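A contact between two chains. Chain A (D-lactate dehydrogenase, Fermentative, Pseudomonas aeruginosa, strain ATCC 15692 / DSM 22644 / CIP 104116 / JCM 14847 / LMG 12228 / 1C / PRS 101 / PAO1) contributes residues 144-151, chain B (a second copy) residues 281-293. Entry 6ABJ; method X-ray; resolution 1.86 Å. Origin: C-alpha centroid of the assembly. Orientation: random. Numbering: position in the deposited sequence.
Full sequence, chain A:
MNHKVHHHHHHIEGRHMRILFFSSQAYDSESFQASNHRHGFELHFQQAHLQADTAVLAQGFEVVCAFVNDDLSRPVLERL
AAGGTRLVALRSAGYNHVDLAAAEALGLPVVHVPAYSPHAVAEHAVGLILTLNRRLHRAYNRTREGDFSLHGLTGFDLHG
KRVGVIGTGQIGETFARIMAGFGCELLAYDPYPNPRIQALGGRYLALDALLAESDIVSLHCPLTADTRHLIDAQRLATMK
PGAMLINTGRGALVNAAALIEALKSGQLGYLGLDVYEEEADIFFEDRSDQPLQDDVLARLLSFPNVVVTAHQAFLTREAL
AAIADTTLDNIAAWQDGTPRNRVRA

Chain A 144-151: REGDFSLH
Chain B (281-293) DIFFEDRSDQPLQ

Two stretches without regular helix or strand run antiparallel and meet at a single beta bridge, D147(A) with D286(B), their CA atoms 4.1 Å apart; G146(A) lies beside S288(B), and F148(A) beside F283(B). A type I turn follows from R287(B) to Q290(B). Three backbone hydrogen bonds set this register: F148(A) N to E285(B) O, 3.0 Å, and two weak ones, R287(B) N to G146(A) O, 2.9 Å, and F284(B) N to F148(A) O, 3.0 Å. G146(A), at phi/psi 81/16, calls for glycine: a CB would jam against the preceding carbonyl O.

The bridged aspartates, D147(A) and D286(B), share one rotamer, chi1 t with chi2 near zero, and each folds its carboxylate onto the serine two residues on. D147(A) OD1 accepts S149(A) OG at 2.7 Å and S149(A) N at 3.0 Å; D286(B) OD1 accepts S288(B) OG at 2.5 Å and S288(B) N at 2.8 Å. Both serines are p. With OD1 of D147(A) only 3.8 Å from OD1 of D286(B), these donors help offset like charges.

F148(A), chi1 m and chi2 -73°, points toward chain B. I282(B), m, m, covers one ring face, its CG2 3.5 Å from F148(A) CE2; L292(B), chi1 -110° and chi2 t, meets the edge, its CD2 4.0 Å from CE2 of F148(A). F283(B), chi1 m and chi2 1°, lies oblique, planes at 31°, its CD1 3.8 Å from F148(A) CD1. Water 1 donates to E145(A) O and S288(B) O, each at 2.7 Å.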

# COMPACT_ATOMS: atom_id res chain seq x y z
N ARG A 144 -3.71 -8.42 -2.67
CA ARG A 144 -4.80 -7.54 -2.35
C ARG A 144 -5.23 -6.73 -3.57
O ARG A 144 -6.40 -6.35 -3.69
CB ARG A 144 -4.34 -6.55 -1.29
CG ARG A 144 -5.09 -6.65 0.03
CD ARG A 144 -4.97 -5.35 0.81
NE ARG A 144 -3.70 -4.66 0.57
CZ ARG A 144 -3.48 -3.39 0.88
NH1 ARG A 144 -4.43 -2.66 1.45
NH2 ARG A 144 -2.30 -2.84 0.61
N GLU A 145 -4.29 -6.43 -4.47
CA GLU A 145 -4.60 -5.69 -5.66
C GLU A 145 -4.77 -6.58 -6.93
O GLU A 145 -4.93 -6.10 -8.04
CB GLU A 145 -3.56 -4.54 -5.88
CG GLU A 145 -2.13 -4.98 -6.22
CD GLU A 145 -1.15 -3.85 -6.43
OE1 GLU A 145 -1.59 -2.74 -6.78
OE2 GLU A 145 0.09 -4.06 -6.21
N GLY A 146 -4.85 -7.89 -6.72
CA GLY A 146 -5.03 -8.82 -7.88
C GLY A 146 -3.77 -9.14 -8.62
O GLY A 146 -3.85 -9.60 -9.76
N ASP A 147 -2.61 -8.86 -8.03
CA ASP A 147 -1.36 -9.31 -8.59
C ASP A 147 -0.99 -10.63 -7.93
O ASP A 147 -0.55 -10.68 -6.74
CB ASP A 147 -0.27 -8.30 -8.37
CG ASP A 147 1.07 -8.73 -8.92
OD1 ASP A 147 1.13 -9.81 -9.56
OD2 ASP A 147 2.06 -7.96 -8.72
N PHE A 148 -1.19 -11.72 -8.69
CA PHE A 148 -0.93 -13.06 -8.20
C PHE A 148 0.37 -13.63 -8.77
O PHE A 148 0.59 -14.82 -8.76
CB PHE A 148 -2.10 -13.97 -8.56
CG PHE A 148 -3.43 -13.44 -8.09
CD1 PHE A 148 -3.77 -13.49 -6.74
CD2 PHE A 148 -4.32 -12.90 -8.97
CE1 PHE A 148 -4.94 -12.98 -6.28
CE2 PHE A 148 -5.53 -12.40 -8.52
CZ PHE A 148 -5.83 -12.41 -7.17
N SER A 149 1.23 -12.76 -9.25
CA SER A 149 2.52 -13.13 -9.79
C SER A 149 3.55 -13.25 -8.67
O SER A 149 3.46 -12.57 -7.62
CB SER A 149 2.96 -12.12 -10.84
OG SER A 149 3.50 -10.93 -10.30
N LEU A 150 4.49 -14.17 -8.85
CA LEU A 150 5.37 -14.61 -7.77
C LEU A 150 6.82 -14.19 -7.93
O LEU A 150 7.64 -14.45 -7.06
CB LEU A 150 5.30 -16.14 -7.65
CG LEU A 150 3.96 -16.72 -7.24
CD1 LEU A 150 4.11 -18.25 -7.06
CD2 LEU A 150 3.46 -16.12 -5.94
N HIS A 151 7.15 -13.48 -9.01
CA HIS A 151 8.55 -13.06 -9.22
C HIS A 151 9.10 -12.33 -7.99
O HIS A 151 8.43 -11.47 -7.37
CB HIS A 151 8.69 -12.13 -10.45
CG HIS A 151 7.96 -10.82 -10.30
ND1 HIS A 151 8.53 -9.70 -9.73
CD2 HIS A 151 6.67 -10.48 -10.55
CE1 HIS A 151 7.65 -8.72 -9.69
NE2 HIS A 151 6.51 -9.17 -10.17
N ASP B 281 -6.95 -20.67 -13.00
CA ASP B 281 -7.43 -19.55 -13.81
C ASP B 281 -7.10 -18.14 -13.30
O ASP B 281 -7.38 -17.15 -13.98
CB ASP B 281 -8.96 -19.59 -13.87
CG ASP B 281 -9.48 -20.66 -14.80
OD1 ASP B 281 -9.01 -20.65 -15.97
OD2 ASP B 281 -10.34 -21.48 -14.38
N ILE B 282 -6.54 -18.03 -12.09
CA ILE B 282 -6.44 -16.73 -11.39
C ILE B 282 -4.99 -16.46 -11.01
O ILE B 282 -4.46 -15.41 -11.29
CB ILE B 282 -7.24 -16.71 -10.06
CG1 ILE B 282 -8.71 -17.12 -10.26
CG2 ILE B 282 -7.15 -15.33 -9.39
CD1 ILE B 282 -9.58 -16.09 -10.93
N PHE B 283 -4.40 -17.41 -10.31
CA PHE B 283 -3.09 -17.29 -9.79
C PHE B 283 -1.99 -17.32 -10.85
O PHE B 283 -2.21 -17.60 -12.01
CB PHE B 283 -2.85 -18.39 -8.79
CG PHE B 283 -3.58 -18.24 -7.44
CD1 PHE B 283 -4.44 -17.19 -7.13
CD2 PHE B 283 -3.30 -19.17 -6.44
CE1 PHE B 283 -5.03 -17.14 -5.86
CE2 PHE B 283 -3.90 -19.13 -5.21
CZ PHE B 283 -4.73 -18.09 -4.90
N PHE B 284 -0.80 -16.96 -10.40
CA PHE B 284 0.42 -16.98 -11.17
C PHE B 284 0.47 -15.96 -12.26
O PHE B 284 1.25 -16.11 -13.17
CB PHE B 284 0.65 -18.38 -11.78
CG PHE B 284 0.37 -19.49 -10.82
CD1 PHE B 284 1.18 -19.66 -9.73
CD2 PHE B 284 -0.73 -20.32 -10.99
CE1 PHE B 284 0.91 -20.65 -8.82
CE2 PHE B 284 -1.02 -21.31 -10.10
CZ PHE B 284 -0.18 -21.49 -9.02
N GLU B 285 -0.37 -14.96 -12.19
CA GLU B 285 -0.42 -13.92 -13.18
C GLU B 285 -0.70 -12.59 -12.47
O GLU B 285 -1.41 -12.59 -11.51
CB GLU B 285 -1.64 -14.21 -14.00
CG GLU B 285 -1.81 -13.33 -15.23
CD GLU B 285 -1.43 -14.04 -16.51
OE1 GLU B 285 -0.69 -15.05 -16.43
OE2 GLU B 285 -1.91 -13.60 -17.58
N ASP B 286 -0.19 -11.51 -13.00
CA ASP B 286 -0.53 -10.20 -12.52
C ASP B 286 -1.77 -9.75 -13.18
O ASP B 286 -1.75 -9.37 -14.34
CB ASP B 286 0.57 -9.22 -12.79
CG ASP B 286 0.25 -7.81 -12.34
OD1 ASP B 286 -0.84 -7.52 -11.80
OD2 ASP B 286 1.09 -6.96 -12.58
N ARG B 287 -2.88 -9.83 -12.44
CA ARG B 287 -4.18 -9.37 -12.93
C ARG B 287 -4.60 -8.01 -12.38
O ARG B 287 -5.78 -7.69 -12.35
CB ARG B 287 -5.20 -10.46 -12.61
CG ARG B 287 -4.89 -11.75 -13.37
CD ARG B 287 -5.89 -12.86 -13.05
NE ARG B 287 -5.44 -14.14 -13.60
CZ ARG B 287 -5.50 -14.47 -14.89
NH1 ARG B 287 -6.03 -13.65 -15.78
NH2 ARG B 287 -5.04 -15.65 -15.28
N SER B 288 -3.65 -7.18 -12.03
CA SER B 288 -4.00 -6.01 -11.20
C SER B 288 -4.54 -4.88 -12.08
O SER B 288 -5.10 -3.96 -11.60
CB SER B 288 -2.77 -5.57 -10.42
OG SER B 288 -1.76 -5.21 -11.32
N ASP B 289 -4.28 -4.94 -13.40
CA ASP B 289 -4.73 -3.92 -14.32
C ASP B 289 -6.25 -4.01 -14.64
O ASP B 289 -6.81 -3.06 -15.18
CB ASP B 289 -3.89 -3.94 -15.63
CG ASP B 289 -2.44 -3.40 -15.43
OD1 ASP B 289 -2.19 -2.54 -14.56
OD2 ASP B 289 -1.53 -3.76 -16.20
N GLN B 290 -6.89 -5.11 -14.28
CA GLN B 290 -8.27 -5.36 -14.63
C GLN B 290 -9.14 -5.72 -13.41
O GLN B 290 -8.68 -6.33 -12.49
CB GLN B 290 -8.30 -6.58 -15.59
CG GLN B 290 -7.42 -6.43 -16.83
CD GLN B 290 -7.88 -5.29 -17.74
OE1 GLN B 290 -7.05 -4.56 -18.30
NE2 GLN B 290 -9.19 -5.12 -17.88
N PRO B 291 -10.43 -5.37 -13.45
CA PRO B 291 -11.31 -5.85 -12.41
C PRO B 291 -11.18 -7.29 -12.23
O PRO B 291 -10.95 -8.03 -13.19
CB PRO B 291 -12.71 -5.50 -12.94
CG PRO B 291 -12.48 -4.26 -13.70
CD PRO B 291 -11.14 -4.46 -14.37
N LEU B 292 -11.32 -7.73 -10.99
CA LEU B 292 -11.33 -9.13 -10.68
C LEU B 292 -12.74 -9.61 -10.86
O LEU B 292 -13.66 -9.04 -10.27
CB LEU B 292 -10.95 -9.38 -9.21
CG LEU B 292 -9.68 -10.01 -8.73
CD1 LEU B 292 -9.93 -10.44 -7.28
CD2 LEU B 292 -9.19 -11.19 -9.56
N GLN B 293 -12.91 -10.70 -11.62
CA GLN B 293 -14.24 -11.23 -11.93
C GLN B 293 -14.86 -11.96 -10.77
O GLN B 293 -16.04 -11.87 -10.56
CB GLN B 293 -14.20 -12.15 -13.20
CG GLN B 293 -13.96 -11.36 -14.50
CD GLN B 293 -14.99 -10.28 -14.73
OE1 GLN B 293 -16.16 -10.48 -14.53
NE2 GLN B 293 -14.54 -9.11 -15.14
O HOH W 1 -5.40 -3.64 -8.97
O HOH W 2 -7.65 -6.27 -9.93